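Local coordinates for transcription regulator (Haloarcula marismortui ATCC 43049, PDB 3CRJ), which probably binds cis-regulatory DNA through a helix-turn-helix motif and regulates transcription as a TetR-family factor, likely a repressor, at the interface of chains A and B. Sequence-based numbering; all coordinates share one arbitrary frame. Chains: chain A/B, Transcription regulator.

Contact 1: the interface of chains A and B. Residues chain A 173, 177, 182, 185; chain B 131, 135, 161, 164.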
# COMPACT_ATOMS: atom_id res chain seq x y z
N ARG A 173 -4.06 -3.77 -0.41
CA ARG A 173 -5.06 -4.44 -1.21
C ARG A 173 -6.24 -4.84 -0.34
O ARG A 173 -7.38 -4.92 -0.81
CB ARG A 173 -4.49 -5.67 -1.92
CG ARG A 173 -3.35 -5.39 -2.87
CD ARG A 173 -2.81 -6.69 -3.51
NE ARG A 173 -3.88 -7.45 -4.15
CZ ARG A 173 -4.34 -7.19 -5.37
NH1 ARG A 173 -3.83 -6.21 -6.10
NH2 ARG A 173 -5.34 -7.92 -5.86
N LEU A 177 -9.39 -3.17 -1.72
CA LEU A 177 -10.38 -4.09 -2.24
C LEU A 177 -11.44 -4.50 -1.23
O LEU A 177 -12.25 -5.38 -1.50
CB LEU A 177 -9.69 -5.33 -2.86
CG LEU A 177 -8.85 -5.00 -4.11
CD1 LEU A 177 -7.98 -6.16 -4.56
CD2 LEU A 177 -9.75 -4.56 -5.25
N GLU A 182 -7.12 -10.79 1.43
CA GLU A 182 -5.87 -10.34 0.87
C GLU A 182 -4.67 -10.59 1.77
O GLU A 182 -3.55 -10.85 1.30
CB GLU A 182 -5.94 -8.84 0.60
CG GLU A 182 -6.92 -8.47 -0.46
CD GLU A 182 -6.47 -8.81 -1.86
OE1 GLU A 182 -7.35 -8.97 -2.73
OE2 GLU A 182 -5.24 -8.89 -2.11
N THR A 185 -4.14 -14.56 1.73
CA THR A 185 -3.34 -14.99 0.58
C THR A 185 -1.88 -14.51 0.71
O THR A 185 -0.94 -15.27 0.40
CB THR A 185 -3.89 -14.55 -0.79
OG1 THR A 185 -3.39 -13.25 -1.09
CG2 THR A 185 -5.43 -14.57 -0.87
N ASP B 131 -7.45 -3.49 -11.38
CA ASP B 131 -6.94 -4.70 -10.77
C ASP B 131 -7.40 -5.97 -11.49
O ASP B 131 -6.59 -6.88 -11.71
CB ASP B 131 -7.29 -4.75 -9.29
CG ASP B 131 -6.53 -5.83 -8.54
OD1 ASP B 131 -7.16 -6.73 -7.97
OD2 ASP B 131 -5.28 -5.79 -8.52
N ARG B 135 -4.69 -8.50 -13.29
CA ARG B 135 -4.68 -9.91 -12.91
C ARG B 135 -4.94 -10.81 -14.14
O ARG B 135 -4.26 -11.83 -14.31
CB ARG B 135 -5.64 -10.20 -11.73
CG ARG B 135 -5.10 -9.62 -10.39
CD ARG B 135 -5.69 -10.22 -9.10
NE ARG B 135 -7.13 -9.99 -8.91
CZ ARG B 135 -8.09 -10.85 -9.27
NH1 ARG B 135 -7.78 -11.99 -9.87
NH2 ARG B 135 -9.35 -10.57 -9.05
N ARG B 161 -2.11 -13.42 -8.04
CA ARG B 161 -2.36 -12.41 -7.04
C ARG B 161 -1.19 -12.19 -6.08
O ARG B 161 -1.02 -11.08 -5.54
CB ARG B 161 -3.69 -12.61 -6.32
CG ARG B 161 -3.82 -13.88 -5.54
CD ARG B 161 -5.15 -13.93 -4.77
NE ARG B 161 -6.32 -13.49 -5.56
CZ ARG B 161 -6.88 -12.27 -5.48
NH1 ARG B 161 -6.38 -11.33 -4.67
NH2 ARG B 161 -7.94 -12.00 -6.24
N LEU B 164 0.68 -9.56 -7.63
CA LEU B 164 -0.02 -8.31 -7.37
C LEU B 164 0.23 -7.78 -5.96
O LEU B 164 0.31 -6.56 -5.74
CB LEU B 164 -1.53 -8.48 -7.60
CG LEU B 164 -2.07 -8.07 -8.98
CD1 LEU B 164 -1.66 -6.65 -9.33
CD2 LEU B 164 -1.56 -8.99 -10.06

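Contact 2: the interface of chains A and B. Residues chain A 115, 118-119; chain B 31-32, 108, 112.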
# COMPACT_ATOMS: atom_id res chain seq x y z
N SER A 115 -0.91 7.65 3.03
CA SER A 115 -0.92 8.44 1.80
C SER A 115 -0.56 9.89 2.09
O SER A 115 -0.18 10.61 1.17
CB SER A 115 -2.24 8.31 1.04
OG SER A 115 -3.26 9.09 1.62
N PRO A 118 4.02 11.90 2.71
CA PRO A 118 4.85 12.88 2.00
C PRO A 118 4.53 14.35 2.29
O PRO A 118 5.24 15.24 1.81
CB PRO A 118 4.59 12.57 0.51
CG PRO A 118 3.84 11.31 0.47
CD PRO A 118 3.12 11.19 1.77
N TYR A 119 3.49 14.62 3.08
CA TYR A 119 3.15 16.01 3.39
C TYR A 119 3.38 16.32 4.85
O TYR A 119 3.25 17.47 5.26
CB TYR A 119 1.70 16.34 3.03
CG TYR A 119 1.32 16.09 1.59
CD1 TYR A 119 0.07 15.56 1.27
CD2 TYR A 119 2.20 16.38 0.55
CE1 TYR A 119 -0.29 15.32 -0.07
CE2 TYR A 119 1.85 16.14 -0.78
CZ TYR A 119 0.60 15.61 -1.09
OH TYR A 119 0.27 15.38 -2.41
N GLY B 31 -0.88 18.57 -5.11
CA GLY B 31 -1.42 17.36 -4.50
C GLY B 31 -2.91 17.18 -4.75
O GLY B 31 -3.59 18.09 -5.25
N TYR B 32 -3.41 15.99 -4.41
CA TYR B 32 -4.84 15.68 -4.50
C TYR B 32 -5.64 16.46 -3.45
O TYR B 32 -6.55 17.20 -3.78
CB TYR B 32 -5.08 14.16 -4.42
CG TYR B 32 -6.47 13.75 -3.94
CD1 TYR B 32 -7.55 13.67 -4.83
CD2 TYR B 32 -6.70 13.45 -2.60
CE1 TYR B 32 -8.82 13.31 -4.38
CE2 TYR B 32 -7.96 13.08 -2.14
CZ TYR B 32 -9.01 13.01 -3.03
OH TYR B 32 -10.25 12.65 -2.57
N VAL B 108 2.41 9.56 -5.76
CA VAL B 108 1.93 10.11 -4.50
C VAL B 108 0.42 10.32 -4.51
O VAL B 108 -0.30 9.90 -3.59
CB VAL B 108 2.66 11.42 -4.19
CG1 VAL B 108 1.99 12.16 -3.03
CG2 VAL B 108 4.13 11.14 -3.90
N GLU B 112 -3.00 8.60 -2.79
CA GLU B 112 -4.09 9.36 -2.16
C GLU B 112 -5.47 8.93 -2.67
O GLU B 112 -6.37 8.69 -1.87
CB GLU B 112 -3.89 10.86 -2.29
CG GLU B 112 -2.64 11.40 -1.63
CD GLU B 112 -2.55 12.89 -1.83
OE1 GLU B 112 -1.84 13.33 -2.75
OE2 GLU B 112 -3.23 13.64 -1.09

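Contact 1: the interface of chains A and B
A:Arg173 and B:Asp131, which meet across the chains, both have helical backbone torsions, on helix 156-176 of chain A and helix 121-147 of chain B. The patch belongs to the two-fold helical interface of the deposited pair, probably the functional dimer, as is usual for TetR-family proteins; it lies in the C-terminal regulatory part and is built around a charged network. NH1 and NH2 of A:Arg173 each take one carboxylate oxygen. NH1 donates to B:Asp131 OD2 at 2.9 Å, nearly straight at the hydrogen (165°), and NH2 of A:Arg173 donates to B:Asp131 OD1 at 3.0 Å, on the syn side. The pairing is not flat: the guanidinium and carboxylate planes are turned 46° apart, and OD2, although in the guanidinium plane, is itself met from above the carboxylate plane.

The remaining guanidinium nitrogen faces home. A:Arg173 NE donates to A:Glu182 OE2 in its own chain at 2.8 Å, so the head is held by carboxylates from both subunits, which probably fixes its rotation. The chain runs extended through chi2 and bends at chi3 (55°), which turns the head toward both carboxylates. Over one of its faces lies B:Leu164, whose CB is 3.6 Å from A:Arg173 NH1 and packs toward the rim of the group.

A:Glu182 in turn reaches chain B. B:Arg161 NH1 forms a salt bridge with a weak hydrogen bond to A:Glu182 OE1 at 3.2 Å, the two side chains crossing at about a right angle. As a second-shell partner, B:Arg135 NE makes a weak hydrogen bond and salt bridge to B:Asp131 OD1 within chain B, and would probably help offset the negative charge there. A:Leu177 places CD1 3.6 Å from that same OD1 of B:Asp131, while the methyl CG2 of A:Thr185 lies 4.0 Å from B:Arg161 CD.

Contact 2: the interface of chains A and B
A:Tyr119 reaches across to B:Glu112 in a second patch of the two-fold interface of this TetR-family protein, probably that of its functional dimer, joining the short 3-10 helix 117-119 of chain A to the B-chain helix 107-116. The polar interaction is a hydrogen bond: the phenolic OH of A:Tyr119 donates to the carboxylate oxygen OE1 of B:Glu112 at 3.0 Å. The two side chains point at each other, and the hydroxyl meets OE1 from above the carboxylate plane (43° out of it). Beyond CG the glutamate is extended (chi2 -180°), which carries its carboxylate out to the phenol.

Edge contacts accompany this bond. The other carboxylate oxygen, B:Glu112 OE2, lies in the plane of the tyrosine ring at its edge, 3.5 Å from A:Tyr119 CE1, with ring and carboxylate planes 73° apart. The same OE2 also sits at the edge of the B:Tyr32 ring, within its own chain. Replacing B:Glu112 by an alanine would probably leave the A:Tyr119 hydroxyl without this acceptor and the phenol less firmly placed.

Van der Waals contacts flank the polar pair. CA of B:Gly31 lies 3.3 Å from A:Tyr119 OH. B:Val108 presents CG1, anti to its own backbone nitrogen, to both aromatic and proline partners: it is 3.7 Å from A:Tyr119 OH and 4.0 Å from A:Pro118 CG, where proline and valine run antiparallel alongside each other. Nearer the base of the glutamate, A:Ser115 lays its CB 3.8 Å from B:Glu112 CA.

Contact 1 and contact 2 lie about 22 Å apart, measured between the centres of their C-alpha atoms, and share no residue. Contact 1 draws on helix 156-176 from both chains, with helix 121-147 of chain B and helix 181-198 of chain A, whereas contact 2 uses one helix from both chains (104-115 in A, 107-116 in B) and the 3-10 helix 117-119 of chain A. By two-fold symmetry each kind of contact occurs twice across the interface. Contact 2 also brings in B:Gly31, in the loop after the first helix of the DNA-binding domain, near the helix-turn-helix, so it might link the interface to that domain's placement.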